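Local coordinates for glutaconate CoA-transferase subunit A (Acidaminococcus fermentans, PDB 1POI), which catalyses, as the larger subunit of the enzyme, the transfer of coenzyme A from acetyl-CoA to glutaconate and (R)-2-hydroxyglutarate during glutamate degradation, at residues 86-89 against 90-94; 228-231 against 232-235; 288-291 against 292-296. All coordinates share one frame; numbering follows the deposited sequence.

Interaction 1 of 3, residues 86-89 against 90-94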
loop_
_atom_site.group_PDB
_atom_site.type_symbol
_atom_site.label_atom_id
_atom_site.label_comp_id
_atom_site.label_asym_id
_atom_site.label_seq_id
_atom_site.Cartn_x
_atom_site.Cartn_y
_atom_site.Cartn_z
ATOM N N PHE A 86 -26.548 -34.018 2.859
ATOM C CA PHE A 86 -27.559 -33.264 2.135
ATOM C C PHE A 86 -28.370 -34.176 1.203
ATOM O O PHE A 86 -29.548 -34.376 1.431
ATOM C CB PHE A 86 -26.860 -32.101 1.370
ATOM C CG PHE A 86 -27.650 -31.534 0.209
ATOM C CD1 PHE A 86 -28.649 -30.593 0.419
ATOM C CD2 PHE A 86 -27.410 -31.969 -1.093
ATOM C CE1 PHE A 86 -29.402 -30.098 -0.653
ATOM C CE2 PHE A 86 -28.151 -31.482 -2.164
ATOM C CZ PHE A 86 -29.151 -30.546 -1.942
ATOM N N ARG A 87 -27.746 -34.793 0.204
ATOM C CA ARG A 87 -28.501 -35.641 -0.716
ATOM C C ARG A 87 -29.082 -36.892 -0.082
ATOM O O ARG A 87 -30.013 -37.486 -0.621
ATOM C CB ARG A 87 -27.676 -36.005 -1.954
ATOM C CG ARG A 87 -26.478 -36.907 -1.701
ATOM C CD ARG A 87 -26.583 -38.234 -2.491
ATOM N NE ARG A 87 -26.583 -38.072 -3.950
ATOM C CZ ARG A 87 -25.501 -37.794 -4.688
ATOM N NH1 ARG A 87 -24.306 -37.631 -4.111
ATOM N NH2 ARG A 87 -25.604 -37.718 -6.018
ATOM N N LYS A 88 -28.550 -37.290 1.068
ATOM C CA LYS A 88 -29.044 -38.484 1.749
ATOM C C LYS A 88 -30.326 -38.155 2.501
ATOM O O LYS A 88 -31.359 -38.810 2.324
ATOM C CB LYS A 88 -27.986 -39.052 2.708
ATOM C CG LYS A 88 -28.253 -40.480 3.147
ATOM C CD LYS A 88 -28.642 -41.378 1.967
ATOM C CE LYS A 88 -30.155 -41.637 1.918
ATOM N NZ LYS A 88 -30.588 -42.186 0.589
ATOM N N TRP A 89 -30.271 -37.125 3.327
ATOM C CA TRP A 89 -31.450 -36.737 4.055
ATOM C C TRP A 89 -32.580 -36.341 3.126
ATOM O O TRP A 89 -33.731 -36.678 3.378
ATOM C CB TRP A 89 -31.134 -35.625 5.017
ATOM C CG TRP A 89 -30.466 -36.119 6.216
ATOM C CD1 TRP A 89 -29.386 -36.943 6.270
ATOM C CD2 TRP A 89 -30.809 -35.804 7.561
ATOM N NE1 TRP A 89 -29.023 -37.156 7.579
ATOM C CE2 TRP A 89 -29.885 -36.466 8.393
ATOM C CE3 TRP A 89 -31.811 -35.016 8.150
ATOM C CZ2 TRP A 89 -29.930 -36.365 9.785
ATOM C CZ3 TRP A 89 -31.852 -34.913 9.531
ATOM C CH2 TRP A 89 -30.921 -35.582 10.333
ATOM N N PHE A 90 -32.280 -35.643 2.042
ATOM C CA PHE A 90 -33.359 -35.292 1.131
ATOM C C PHE A 90 -33.888 -36.572 0.477
ATOM O O PHE A 90 -35.106 -36.749 0.347
ATOM C CB PHE A 90 -32.930 -34.283 0.061
ATOM C CG PHE A 90 -34.025 -33.956 -0.912
ATOM C CD1 PHE A 90 -35.074 -33.131 -0.541
ATOM C CD2 PHE A 90 -34.041 -34.514 -2.175
ATOM C CE1 PHE A 90 -36.129 -32.869 -1.410
ATOM C CE2 PHE A 90 -35.101 -34.258 -3.063
ATOM C CZ PHE A 90 -36.142 -33.435 -2.675
ATOM N N GLU A 91 -32.979 -37.459 0.069
ATOM C CA GLU A 91 -33.367 -38.721 -0.547
ATOM C C GLU A 91 -34.139 -39.589 0.441
ATOM O O GLU A 91 -34.994 -40.377 0.060
ATOM C CB GLU A 91 -32.146 -39.475 -1.031
ATOM C CG GLU A 91 -31.859 -39.297 -2.516
ATOM C CD GLU A 91 -30.514 -39.889 -2.953
ATOM O OE1 GLU A 91 -29.908 -40.692 -2.192
ATOM O OE2 GLU A 91 -30.065 -39.541 -4.064
ATOM N N ALA A 92 -33.845 -39.434 1.717
ATOM C CA ALA A 92 -34.533 -40.207 2.731
ATOM C C ALA A 92 -35.960 -39.676 2.980
ATOM O O ALA A 92 -36.847 -40.420 3.406
ATOM C CB ALA A 92 -33.724 -40.173 4.023
ATOM N N GLY A 93 -36.184 -38.405 2.663
ATOM C CA GLY A 93 -37.473 -37.794 2.902
ATOM C C GLY A 93 -37.443 -37.230 4.311
ATOM O O GLY A 93 -38.481 -37.010 4.917
ATOM N N LYS A 94 -36.244 -36.941 4.804
ATOM C CA LYS A 94 -36.048 -36.419 6.146
ATOM C C LYS A 94 -35.716 -34.941 6.211
ATOM O O LYS A 94 -35.347 -34.447 7.273
ATOM C CB LYS A 94 -34.912 -37.174 6.823
ATOM C CG LYS A 94 -35.046 -38.671 6.771
ATOM C CD LYS A 94 -34.378 -39.303 7.988
ATOM C CE LYS A 94 -32.888 -39.062 8.003
ATOM N NZ LYS A 94 -32.290 -39.298 9.353
#
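Phe86 O accepts the amide of Phe90 (O to N 3.1 Å), and the same i to i+4 bonding runs through Arg87 with Glu91 and Lys88 with Ala92 until helix 84-92 stops at Gly93. There the carbonyl of Trp89 gathers the last donors: Lys94 N stands 2.9 Å from Trp89 O, and the amides of Gly93 and Ala92 add weak bonds. With Gly93 at a positive phi of 89°, this is a Schellman motif, and the turn carries Lys94 back across the Trp89 indole. A bend at chi3 (-64°) lays the end of the lysine over one face: NZ is 3.9 Å from the centroid of the Trp89 six-membered ring, a cation-pi contact, while Lys94 CE makes a CH-pi contact with the five-membered ring, 4.0 Å from its centroid. The indole itself is held by Gln270 through NE1 and rests on Ile61. Replacing Trp89 by alanine removes the indole, which is likely to leave the Lys94 ammonium without its aromatic partner and Gln270 OE1 without this donor.

Along the helix, the Glu91 carboxylate is shared. Lys88 NZ crosses to the anti lone pair of Glu91 OE1 at 3.2 Å; Arg87 NE reaches Glu91 OE2 at the guanidinium edge only in a long salt bridge of 3.8 Å, the two planes 46° apart. OE2 has its stronger partner in a backbone of another protein's chain. Two neighbouring cations and this bond probably keep Glu91 ionised and turn one carboxylate into a link between the helix and the partner chain.

Interaction 2 of 3, residues 228-231 against 232-235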
loop_
_atom_site.group_PDB
_atom_site.type_symbol
_atom_site.label_atom_id
_atom_site.label_comp_id
_atom_site.label_asym_id
_atom_site.label_seq_id
_atom_site.Cartn_x
_atom_site.Cartn_y
_atom_site.Cartn_z
ATOM N N ASP A 228 -16.161 -2.591 4.360
ATOM C CA ASP A 228 -17.317 -3.092 3.629
ATOM C C ASP A 228 -18.662 -3.026 4.368
ATOM O O ASP A 228 -19.738 -3.165 3.741
ATOM C CB ASP A 228 -17.055 -4.524 3.206
ATOM C CG ASP A 228 -15.851 -4.654 2.316
ATOM O OD1 ASP A 228 -14.719 -4.728 2.821
ATOM O OD2 ASP A 228 -16.054 -4.699 1.100
ATOM N N ILE A 229 -18.596 -2.907 5.697
ATOM C CA ILE A 229 -19.786 -2.824 6.531
ATOM C C ILE A 229 -19.537 -1.866 7.692
ATOM O O ILE A 229 -18.458 -1.889 8.300
ATOM C CB ILE A 229 -20.192 -4.200 7.098
ATOM C CG1 ILE A 229 -20.441 -5.199 5.975
ATOM C CG2 ILE A 229 -21.505 -4.074 7.894
ATOM C CD1 ILE A 229 -20.297 -6.613 6.450
ATOM N N PRO A 230 -20.510 -0.970 7.971
ATOM C CA PRO A 230 -20.477 0.038 9.045
ATOM C C PRO A 230 -20.805 -0.667 10.339
ATOM O O PRO A 230 -21.656 -1.559 10.346
ATOM C CB PRO A 230 -21.637 0.961 8.694
ATOM C CG PRO A 230 -22.048 0.562 7.289
ATOM C CD PRO A 230 -21.764 -0.870 7.208
ATOM N N GLY A 231 -20.200 -0.220 11.437
ATOM C CA GLY A 231 -20.447 -0.828 12.731
ATOM C C GLY A 231 -21.906 -1.076 13.072
ATOM O O GLY A 231 -22.257 -2.163 13.541
ATOM N N MET A 232 -22.753 -0.084 12.790
ATOM C CA MET A 232 -24.203 -0.133 13.042
ATOM C C MET A 232 -24.884 -1.454 12.690
ATOM O O MET A 232 -25.735 -1.926 13.444
ATOM C CB MET A 232 -24.919 0.993 12.287
ATOM C CG MET A 232 -24.481 2.396 12.684
ATOM S SD MET A 232 -23.381 3.215 11.496
ATOM C CE MET A 232 -24.529 3.337 10.050
ATOM N N CYS A 233 -24.506 -2.054 11.566
ATOM C CA CYS A 233 -25.121 -3.312 11.135
ATOM C C CYS A 233 -24.587 -4.552 11.823
ATOM O O CYS A 233 -25.104 -5.638 11.607
ATOM C CB CYS A 233 -24.920 -3.506 9.634
ATOM S SG CYS A 233 -25.428 -2.121 8.605
ATOM N N VAL A 234 -23.582 -4.386 12.668
ATOM C CA VAL A 234 -22.926 -5.499 13.327
ATOM C C VAL A 234 -23.130 -5.553 14.843
ATOM O O VAL A 234 -22.833 -4.583 15.553
ATOM C CB VAL A 234 -21.412 -5.425 12.995
ATOM C CG1 VAL A 234 -20.601 -6.376 13.852
ATOM C CG2 VAL A 234 -21.202 -5.684 11.512
ATOM N N ASP A 235 -23.560 -6.715 15.349
ATOM C CA ASP A 235 -23.808 -6.902 16.791
ATOM C C ASP A 235 -22.733 -7.606 17.595
ATOM O O ASP A 235 -22.439 -7.191 18.714
ATOM C CB ASP A 235 -25.117 -7.625 16.991
ATOM C CG ASP A 235 -26.233 -6.873 16.427
ATOM O OD1 ASP A 235 -26.576 -5.852 17.065
ATOM O OD2 ASP A 235 -26.712 -7.258 15.329
#
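Pro230 and Gly231 offer their carbonyls to Cys233 and Val234 in a short 3-10 turn that follows a classic beta bulge, in which Asp228 and Ile229 both face Val188. Pro230 O takes Cys233 N at 3.1 Å, and Gly231 O takes Val234 N at 2.7 Å; in both bonds the donor stands well above the carbonyl plane.

The side chains fit round this turn in two groups. On one side the proline ring is a low bump touched at two places. Met232, bent at chi2 (104°) and chi3 (64°), folds back so that SD and CE both lie about 4.0 Å from Pro230 CB, while Cys233 SG lies against Pro230 CD at 4.1 Å. Gly231, between these residues, contributes backbone alone, through its carbonyl. In the second group, the CG2 methyl of Ile229 is the knob: it is received in the notch between Cys233 CB, 3.9 Å away, and the CG2 branch of Val234. Ile229 and Val234 cross at about a right angle, and both also lean on Val188, while Ile229 continues onto Val198 and Ala201 of helix 197-203.

The turn thus leads the loop after helix 217-221 into strand 236-239, at the margin of the parallel sheet, with Val234 reaching Val209 of the neighbouring strand. The turn also meets the chain of another protein: an aromatic side chain there packs on Pro230, and a basic one hydrogen-bonds Met232 O. Gly231 O, besides taking Val234 N, receives a weak hydrogen bond from Lys2 NZ, which also bonds Val234 O.

Interaction 3 of 3, residues 288-291 against 292-296; sequences DEYL and NKLGA
Asp288 O receives the amide of Asn292 at an N to O distance of 2.9 Å, and with an angle of 167° at the hydrogen the bond is nearly straight. The pattern repeats at each following residue: Lys293 N on Glu289 O, Leu294 N on Tyr290 O at 3.1 Å, and finally Gly295 N on Leu291 O at 2.9 Å, the last lying in the carbonyl plane. These four i to i+4 bonds build the last turns of helix 287-294.

Between side chains the contact is carried by Tyr290 and Leu294, one turn apart. With CG swung opposite the backbone N (chi1 178°), the tyrosine ring projects from the helix, and the CD1 methyl of Leu294 comes to it obliquely, 3.8 Å from Tyr290 CE2 and 4.1 Å from Tyr290 CD2. The far end of the ring is fixed by a hydrogen bond between its hydroxyl and His245, and Phe36 meets it with its plane nearly perpendicular. Leu294 also touches His245.

Asn292 CB packs 3.7 Å from Asp288 O, whereas its OD1 accepts Thr297 N of the second subunit, on which Asp288 and Leu291 also pack. Lys293 NZ forms a salt bridge with Glu279, and the lysine makes a cation-pi contact with Trp280.

At Gly295 phi becomes positive (98°), a conformation that would jam a CB against the carbonyl of Leu294. Gly295 thus ends helix 287-294 and is the N-cap of helix 296-300, a helix-glycine-helix junction, with Asn292 and Ala296 packing against the second copy of the protein.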
loop_
_atom_site.group_PDB
_atom_site.type_symbol
_atom_site.label_atom_id
_atom_site.label_comp_id
_atom_site.label_asym_id
_atom_site.label_seq_id
_atom_site.Cartn_x
_atom_site.Cartn_y
_atom_site.Cartn_z
ATOM N N ASP A 288 -9.880 -22.587 19.813
ATOM C CA ASP A 288 -8.479 -22.759 20.069
ATOM C C ASP A 288 -8.150 -24.256 19.990
ATOM O O ASP A 288 -7.263 -24.647 19.248
ATOM C CB ASP A 288 -8.122 -22.165 21.427
ATOM C CG ASP A 288 -7.862 -20.670 21.349
ATOM O OD1 ASP A 288 -8.029 -20.088 20.260
ATOM O OD2 ASP A 288 -7.444 -20.070 22.354
ATOM N N GLU A 289 -8.941 -25.093 20.660
ATOM C CA GLU A 289 -8.752 -26.539 20.652
ATOM C C GLU A 289 -8.708 -27.097 19.251
ATOM O O GLU A 289 -8.019 -28.089 18.986
ATOM C CB GLU A 289 -9.877 -27.243 21.409
ATOM C CG GLU A 289 -9.866 -26.967 22.882
ATOM C CD GLU A 289 -10.190 -28.180 23.721
ATOM O OE1 GLU A 289 -10.793 -29.148 23.203
ATOM O OE2 GLU A 289 -9.821 -28.158 24.917
ATOM N N TYR A 290 -9.499 -26.510 18.371
ATOM C CA TYR A 290 -9.542 -26.950 16.987
ATOM C C TYR A 290 -8.190 -26.623 16.328
ATOM O O TYR A 290 -7.586 -27.465 15.656
ATOM C CB TYR A 290 -10.698 -26.245 16.273
ATOM C CG TYR A 290 -10.850 -26.556 14.798
ATOM C CD1 TYR A 290 -11.518 -27.693 14.377
ATOM C CD2 TYR A 290 -10.382 -25.668 13.817
ATOM C CE1 TYR A 290 -11.728 -27.945 13.040
ATOM C CE2 TYR A 290 -10.592 -25.925 12.467
ATOM C CZ TYR A 290 -11.266 -27.063 12.090
ATOM O OH TYR A 290 -11.480 -27.332 10.756
ATOM N N LEU A 291 -7.695 -25.414 16.567
ATOM C CA LEU A 291 -6.424 -24.976 15.983
ATOM C C LEU A 291 -5.278 -25.845 16.467
ATOM O O LEU A 291 -4.450 -26.320 15.674
ATOM C CB LEU A 291 -6.151 -23.503 16.315
ATOM C CG LEU A 291 -7.180 -22.539 15.712
ATOM C CD1 LEU A 291 -6.815 -21.124 16.071
ATOM C CD2 LEU A 291 -7.283 -22.705 14.187
ATOM N N ASN A 292 -5.256 -26.095 17.769
ATOM C CA ASN A 292 -4.206 -26.899 18.340
ATOM C C ASN A 292 -4.244 -28.337 17.841
ATOM O O ASN A 292 -3.212 -28.918 17.506
ATOM C CB ASN A 292 -4.232 -26.772 19.846
ATOM C CG ASN A 292 -3.605 -25.486 20.311
ATOM O OD1 ASN A 292 -2.946 -24.808 19.537
ATOM N ND2 ASN A 292 -3.781 -25.146 21.572
ATOM N N LYS A 293 -5.447 -28.868 17.690
ATOM C CA LYS A 293 -5.622 -30.226 17.197
ATOM C C LYS A 293 -4.946 -30.298 15.842
ATOM O O LYS A 293 -4.204 -31.230 15.573
ATOM C CB LYS A 293 -7.113 -30.548 17.057
ATOM C CG LYS A 293 -7.408 -31.935 16.551
ATOM C CD LYS A 293 -8.284 -32.734 17.524
ATOM C CE LYS A 293 -8.384 -34.192 17.085
ATOM N NZ LYS A 293 -8.955 -34.298 15.699
ATOM N N LEU A 294 -5.201 -29.302 15.002
ATOM C CA LEU A 294 -4.607 -29.221 13.671
ATOM C C LEU A 294 -3.078 -29.130 13.732
ATOM O O LEU A 294 -2.382 -29.825 12.987
ATOM C CB LEU A 294 -5.156 -28.020 12.912
ATOM C CG LEU A 294 -6.586 -28.182 12.419
ATOM C CD1 LEU A 294 -7.023 -26.903 11.794
ATOM C CD2 LEU A 294 -6.696 -29.333 11.425
ATOM N N GLY A 295 -2.553 -28.297 14.624
ATOM C CA GLY A 295 -1.112 -28.183 14.741
ATOM C C GLY A 295 -0.590 -26.989 13.970
ATOM O O GLY A 295 -1.119 -26.665 12.897
ATOM N N ALA A 296 0.477 -26.382 14.509
ATOM C CA ALA A 296 1.135 -25.200 13.958
ATOM C C ALA A 296 1.528 -25.291 12.500
ATOM O O ALA A 296 0.889 -24.661 11.658
ATOM C CB ALA A 296 2.356 -24.826 14.796
#

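How the interactions relate
From the N terminus, interaction 1 comes first, at the end of helix 84-92, which packs on helix 55-62 and on strand 96-99, an outermost strand of the parallel sheet. Interaction 2 follows in the loop leading into strand 236-239, the other outermost strand, and joins strands 188-189 and 206-211 to helix 197-203; it lies across the chain's centre from interaction 1, their centres about 37 Å apart. Interaction 3 comes last, where helix 287-294 packs on helix 296-300. Each closes only a local turn, and the three stand in series: none encloses or crosses another. Interactions 1 and 2 border another protein's chain, whereas interaction 3 meets a second copy of this one.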